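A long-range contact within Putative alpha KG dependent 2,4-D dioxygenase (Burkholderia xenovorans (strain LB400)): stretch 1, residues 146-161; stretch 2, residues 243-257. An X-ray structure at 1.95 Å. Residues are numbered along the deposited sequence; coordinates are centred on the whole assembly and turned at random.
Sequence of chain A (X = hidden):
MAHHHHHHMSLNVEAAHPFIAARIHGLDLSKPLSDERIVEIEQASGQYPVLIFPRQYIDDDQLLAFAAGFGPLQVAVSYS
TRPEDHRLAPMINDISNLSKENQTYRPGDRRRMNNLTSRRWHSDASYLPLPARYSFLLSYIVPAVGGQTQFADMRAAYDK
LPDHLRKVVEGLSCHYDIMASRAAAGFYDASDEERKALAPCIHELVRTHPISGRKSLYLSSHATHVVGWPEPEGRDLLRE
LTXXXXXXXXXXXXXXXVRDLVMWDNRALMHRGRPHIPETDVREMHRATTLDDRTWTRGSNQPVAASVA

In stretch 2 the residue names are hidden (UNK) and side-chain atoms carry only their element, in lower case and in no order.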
# COMPACT_ATOMS: atom_id res chain seq x y z
N GLY A 146 12.49 -15.19 -6.02
CA GLY A 146 11.55 -14.65 -5.07
C GLY A 146 11.69 -15.30 -3.71
O GLY A 146 12.72 -15.88 -3.36
N GLY A 147 10.62 -15.20 -2.92
CA GLY A 147 10.63 -15.81 -1.61
C GLY A 147 11.43 -15.08 -0.57
O GLY A 147 11.73 -15.65 0.49
N GLN A 148 11.78 -13.82 -0.82
CA GLN A 148 12.49 -13.03 0.17
C GLN A 148 11.60 -12.77 1.38
O GLN A 148 10.37 -12.81 1.30
CB GLN A 148 12.91 -11.68 -0.43
CG GLN A 148 13.85 -11.78 -1.65
CD GLN A 148 13.08 -11.95 -2.96
OE1 GLN A 148 11.86 -12.16 -2.97
NE2 GLN A 148 13.81 -11.89 -4.08
N THR A 149 12.23 -12.55 2.51
CA THR A 149 11.56 -11.94 3.65
C THR A 149 12.07 -10.51 3.74
O THR A 149 13.28 -10.28 3.67
CB THR A 149 11.81 -12.70 4.95
OG1 THR A 149 11.51 -14.08 4.78
CG2 THR A 149 10.91 -12.15 6.07
N GLN A 150 11.15 -9.56 3.84
CA GLN A 150 11.49 -8.15 3.88
C GLN A 150 11.18 -7.59 5.26
O GLN A 150 10.23 -8.02 5.92
CB GLN A 150 10.74 -7.36 2.80
CG GLN A 150 11.00 -7.87 1.39
CD GLN A 150 10.46 -6.94 0.30
OE1 GLN A 150 9.45 -6.26 0.48
NE2 GLN A 150 11.15 -6.93 -0.84
N PHE A 151 12.01 -6.63 5.69
CA PHE A 151 11.92 -6.07 7.04
C PHE A 151 11.92 -4.56 6.94
O PHE A 151 12.79 -3.98 6.27
CB PHE A 151 13.09 -6.55 7.92
CG PHE A 151 13.14 -8.04 8.09
CD1 PHE A 151 12.40 -8.66 9.09
CD2 PHE A 151 13.89 -8.84 7.22
CE1 PHE A 151 12.43 -10.04 9.25
CE2 PHE A 151 13.92 -10.22 7.37
CZ PHE A 151 13.19 -10.82 8.39
N ALA A 152 10.96 -3.93 7.60
CA ALA A 152 10.82 -2.48 7.59
C ALA A 152 11.13 -1.93 8.98
O ALA A 152 10.52 -2.36 9.97
CB ALA A 152 9.42 -2.07 7.13
N ASP A 153 12.06 -0.98 9.04
CA ASP A 153 12.55 -0.45 10.31
C ASP A 153 11.58 0.61 10.85
O ASP A 153 11.53 1.72 10.32
CB ASP A 153 13.95 0.12 10.13
CG ASP A 153 14.62 0.50 11.46
OD1 ASP A 153 13.91 0.70 12.47
OD2 ASP A 153 15.88 0.60 11.46
N MET A 154 10.82 0.26 11.89
CA MET A 154 9.87 1.20 12.49
C MET A 154 10.55 2.29 13.33
O MET A 154 9.91 3.30 13.64
CB MET A 154 8.85 0.46 13.36
CG MET A 154 7.97 -0.54 12.59
SD MET A 154 7.01 0.25 11.29
CE MET A 154 7.99 -0.13 9.87
N ARG A 155 11.80 2.07 13.76
CA ARG A 155 12.55 3.12 14.44
C ARG A 155 12.96 4.20 13.45
O ARG A 155 12.76 5.40 13.69
CB ARG A 155 13.79 2.54 15.12
CG ARG A 155 13.57 1.21 15.82
CD ARG A 155 14.90 0.51 16.09
NE ARG A 155 15.62 0.26 14.83
CZ ARG A 155 16.86 -0.22 14.75
NH1 ARG A 155 17.54 -0.53 15.85
NH2 ARG A 155 17.42 -0.40 13.55
N ALA A 156 13.56 3.78 12.33
CA ALA A 156 13.95 4.72 11.29
C ALA A 156 12.74 5.47 10.75
O ALA A 156 12.81 6.68 10.50
CB ALA A 156 14.66 3.97 10.15
N ALA A 157 11.62 4.77 10.58
CA ALA A 157 10.41 5.44 10.10
C ALA A 157 9.95 6.49 11.10
O ALA A 157 9.55 7.59 10.71
CB ALA A 157 9.31 4.41 9.85
N TYR A 158 9.96 6.15 12.39
CA TYR A 158 9.59 7.15 13.39
C TYR A 158 10.54 8.34 13.34
O TYR A 158 10.10 9.49 13.36
CB TYR A 158 9.58 6.53 14.79
CG TYR A 158 9.27 7.55 15.86
CD1 TYR A 158 7.97 7.90 16.16
CD2 TYR A 158 10.29 8.19 16.54
CE1 TYR A 158 7.68 8.85 17.11
CE2 TYR A 158 10.02 9.14 17.51
CZ TYR A 158 8.70 9.46 17.79
OH TYR A 158 8.42 10.41 18.73
N ASP A 159 11.85 8.07 13.25
CA ASP A 159 12.85 9.13 13.27
C ASP A 159 12.66 10.10 12.11
O ASP A 159 12.92 11.31 12.25
CB ASP A 159 14.26 8.55 13.22
CG ASP A 159 14.64 7.80 14.47
OD1 ASP A 159 13.94 7.97 15.50
OD2 ASP A 159 15.64 7.05 14.43
N LYS A 160 12.23 9.60 10.96
CA LYS A 160 12.19 10.41 9.76
C LYS A 160 10.81 11.02 9.49
O LYS A 160 10.63 11.67 8.47
CB LYS A 160 12.65 9.58 8.56
CG LYS A 160 14.13 9.23 8.55
CD LYS A 160 15.05 10.43 8.68
CE LYS A 160 16.53 10.04 8.50
NZ LYS A 160 17.09 9.12 9.54
N LEU A 161 9.84 10.83 10.39
CA LEU A 161 8.49 11.35 10.15
C LEU A 161 8.51 12.86 9.94
O LEU A 161 9.28 13.57 10.60
CB LEU A 161 7.55 11.01 11.31
CG LEU A 161 6.93 9.63 11.42
CD1 LEU A 161 6.14 9.53 12.74
CD2 LEU A 161 5.99 9.37 10.23
N UNK A 243 2.34 3.53 4.39
CA UNK A 243 3.00 3.84 3.13
C UNK A 243 4.34 4.49 3.40
O UNK A 243 5.36 4.13 2.78
o UNK A 243 2.60 6.61 -0.95
c UNK A 243 2.87 5.18 0.96
o UNK A 243 0.86 6.35 0.37
c UNK A 243 2.05 6.12 0.07
c UNK A 243 2.14 4.75 2.25
N UNK A 244 4.38 5.44 4.34
CA UNK A 244 5.62 6.13 4.64
C UNK A 244 6.68 5.17 5.15
O UNK A 244 7.82 5.15 4.66
c UNK A 244 5.37 7.25 5.66
c UNK A 244 8.31 9.66 5.63
c UNK A 244 6.63 7.97 6.06
c UNK A 244 8.52 8.21 7.54
c UNK A 244 9.01 9.26 6.76
c UNK A 244 7.33 7.57 7.18
c UNK A 244 7.12 9.00 5.28
N UNK A 245 6.31 4.31 6.11
CA UNK A 245 7.27 3.47 6.83
C UNK A 245 7.77 2.29 6.00
O UNK A 245 8.70 1.60 6.44
c UNK A 245 6.65 2.96 8.13
N UNK A 246 7.16 2.01 4.85
CA UNK A 246 7.61 0.90 4.02
C UNK A 246 8.25 1.38 2.72
O UNK A 246 8.43 0.59 1.79
c UNK A 246 6.44 -0.05 3.75
o UNK A 246 5.34 0.66 3.18
c UNK A 246 5.99 -0.69 5.07
N UNK A 247 8.60 2.67 2.65
CA UNK A 247 9.41 3.15 1.55
C UNK A 247 10.77 2.46 1.57
O UNK A 247 11.23 2.03 2.63
c UNK A 247 8.69 6.96 1.40
c UNK A 247 9.60 4.66 1.65
o UNK A 247 9.02 7.67 0.45
n UNK A 247 8.57 7.44 2.64
c UNK A 247 8.42 5.49 1.20
N UNK A 248 11.44 2.36 0.42
CA UNK A 248 12.66 1.53 0.35
C UNK A 248 13.76 1.93 1.33
O UNK A 248 14.51 1.07 1.80
c UNK A 248 11.06 2.90 -0.90
c UNK A 248 12.36 2.86 -1.65
c UNK A 248 13.12 1.68 -1.12
N UNK A 249 13.85 3.22 1.67
CA UNK A 249 14.90 3.62 2.61
C UNK A 249 14.70 3.03 4.00
O UNK A 249 15.64 3.10 4.81
c UNK A 249 14.98 5.15 2.68
c UNK A 249 12.81 6.34 2.10
o UNK A 249 12.68 5.69 1.06
n UNK A 249 12.16 7.50 2.30
c UNK A 249 13.73 5.87 3.22
N UNK A 250 13.53 2.46 4.31
CA UNK A 250 13.29 1.84 5.61
C UNK A 250 13.26 0.32 5.53
O UNK A 250 12.96 -0.32 6.54
c UNK A 250 10.71 5.90 5.80
c UNK A 250 10.81 4.51 5.72
c UNK A 250 11.97 2.35 6.21
c UNK A 250 11.72 6.62 6.43
c UNK A 250 12.80 5.95 6.98
c UNK A 250 12.89 4.58 6.91
c UNK A 250 11.88 3.84 6.30
N UNK A 251 13.55 -0.27 4.37
CA UNK A 251 13.32 -1.69 4.12
C UNK A 251 14.62 -2.39 3.78
O UNK A 251 15.45 -1.88 3.02
c UNK A 251 12.21 -3.38 2.60
c UNK A 251 12.28 -1.89 3.00
c UNK A 251 10.91 -1.39 3.49
N UNK A 252 14.81 -3.58 4.38
CA UNK A 252 15.84 -4.54 4.00
C UNK A 252 15.15 -5.79 3.46
O UNK A 252 14.28 -6.36 4.13
c UNK A 252 18.07 -8.46 5.56
c UNK A 252 18.65 -6.16 4.12
c UNK A 252 19.42 -7.31 3.95
c UNK A 252 17.58 -6.14 5.01
o UNK A 252 19.90 -9.57 4.49
c UNK A 252 19.13 -8.45 4.67
c UNK A 252 17.31 -7.30 5.73
c UNK A 252 16.74 -4.89 5.19
N UNK A 253 15.54 -6.21 2.27
CA UNK A 253 15.01 -7.42 1.64
C UNK A 253 16.03 -8.55 1.79
O UNK A 253 17.16 -8.45 1.28
o UNK A 253 14.08 -8.28 -0.45
c UNK A 253 14.69 -7.15 0.17
N UNK A 254 15.66 -9.60 2.50
CA UNK A 254 16.62 -10.67 2.77
C UNK A 254 16.54 -11.73 1.67
O UNK A 254 15.51 -12.40 1.53
c UNK A 254 19.43 -13.09 4.99
n UNK A 254 18.74 -11.99 4.73
c UNK A 254 16.39 -11.31 4.13
n UNK A 254 18.61 -14.13 4.90
c UNK A 254 17.42 -12.33 4.48
c UNK A 254 17.35 -13.68 4.57
N UNK A 255 17.63 -11.88 0.92
CA UNK A 255 17.79 -12.99 -0.02
C UNK A 255 18.26 -14.21 0.76
O UNK A 255 19.38 -14.23 1.28
c UNK A 255 18.78 -12.63 -1.13
c UNK A 255 17.17 -11.99 -2.97
c UNK A 255 18.30 -11.53 -2.07
o UNK A 255 16.92 -13.21 -3.08
o UNK A 255 16.50 -11.12 -3.57
N UNK A 256 17.41 -15.22 0.83
CA UNK A 256 17.67 -16.38 1.67
C UNK A 256 18.80 -17.24 1.13
O UNK A 256 18.97 -17.40 -0.09
c UNK A 256 16.23 -17.61 5.05
c UNK A 256 14.84 -16.85 6.90
c UNK A 256 14.04 -16.11 6.07
c UNK A 256 14.34 -16.13 4.71
c UNK A 256 15.43 -16.86 4.18
n UNK A 256 13.72 -15.49 3.67
c UNK A 256 15.93 -17.61 6.40
c UNK A 256 14.40 -15.80 2.50
c UNK A 256 15.44 -16.64 2.77
c UNK A 256 16.40 -17.22 1.81
N UNK A 257 19.57 -17.81 2.05
CA UNK A 257 20.50 -18.89 1.74
C UNK A 257 20.08 -20.10 2.56
O UNK A 257 19.50 -19.97 3.64
c UNK A 257 21.95 -18.51 2.07
o UNK A 257 22.42 -17.45 1.27

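Position 243 carries three carbons in a row, the third bearing two oxygens, and lies beyond reach of stretch 1: Glu243, whose carboxylate is hydrogen-bonded elsewhere in the structure. At 244 one carbon leads to a ring of six carbons with no heteroatom, pointing toward stretch 1; one ring carbon meets Ala157 O edge-on and another nears Leu161 CD2. This is Phe244, a flat apolar group, with CE2 3.4 Å from Ala157 O and CD2 3.8 Å from Leu161 CD2. Position 245 has a single carbon, 3.5 Å from Ala157 CB, so it is Ala245; two small side chains let the backbones approach to 4.9 Å between Ala245 CA and Ala157 CA.

At 246 one carbon carries an oxygen and a carbon, the latter 4.2 Å from Ala152 CB, the mark of Thr246, whose methyl suits this apolar neighbour. Position 247, out of reach of stretch 1, has three carbons ending in one oxygen and one nitrogen: Gln247, whose NE2 donates to Phe244 O (3.1 Å), a bond within its own stretch. Three carbons closing onto the backbone nitrogen make 248 Pro248, and 249, again three carbons with a terminal oxygen and nitrogen, is Gln249; both are exposed and leave stretch 1 alone.

Position 250 is a carbon plus a six-carbon ring, with Ala157 CA over its face, 4.0 Å from the centroid: Phe250. Its CD1 is 3.7 Å from Ala156 CB; an aromatic ring fills this space beside small alanines. At 251 one carbon bears two more, one 4.0 Å from Ala152 CB: Val251, a beta-branched residue at home in a strand. At 252 a six-carbon ring bearing an oxygen packs against the Phe151 ring: Tyr252, offering ring area to Phe151 (CD2 to Phe151 CD2, 4.0 Å). At 253 one carbon holds an oxygen 3.2 Å from Gln150 NE2: Ser253, whose OG is a compact acceptor for that amide. At 254 a carbon touching the Phe151 ring edge leads to a five-membered ring with two nitrogens: His254, whose ND1 suits a hydrogen bond with Tyr252 OH (2.7 Å).

Position 255 has three carbons and two terminal oxygens, one 2.8 Å from Gln148 NE2: Glu255, whose OE2 accepts that amide's hydrogen. At 256 fused rings hold one nitrogen, 2.8 Å from Thr149 OG1: Trp256, whose NE1 donates to it. A carbon and an oxygen out of reach make 257 Ser257.

The contact combines an antiparallel strand pair with helix packing. Phe151 and Tyr252 exchange backbone bonds, each N to the other's O at 2.8 Å, and Asp153 N donates to Phe250 O (2.7 Å). Beyond the strands, Phe244, Ala245 and Phe250 pack against the helix that Asp153 caps.

Stretch 2 243-257: EFATQPQFVYSHEWS
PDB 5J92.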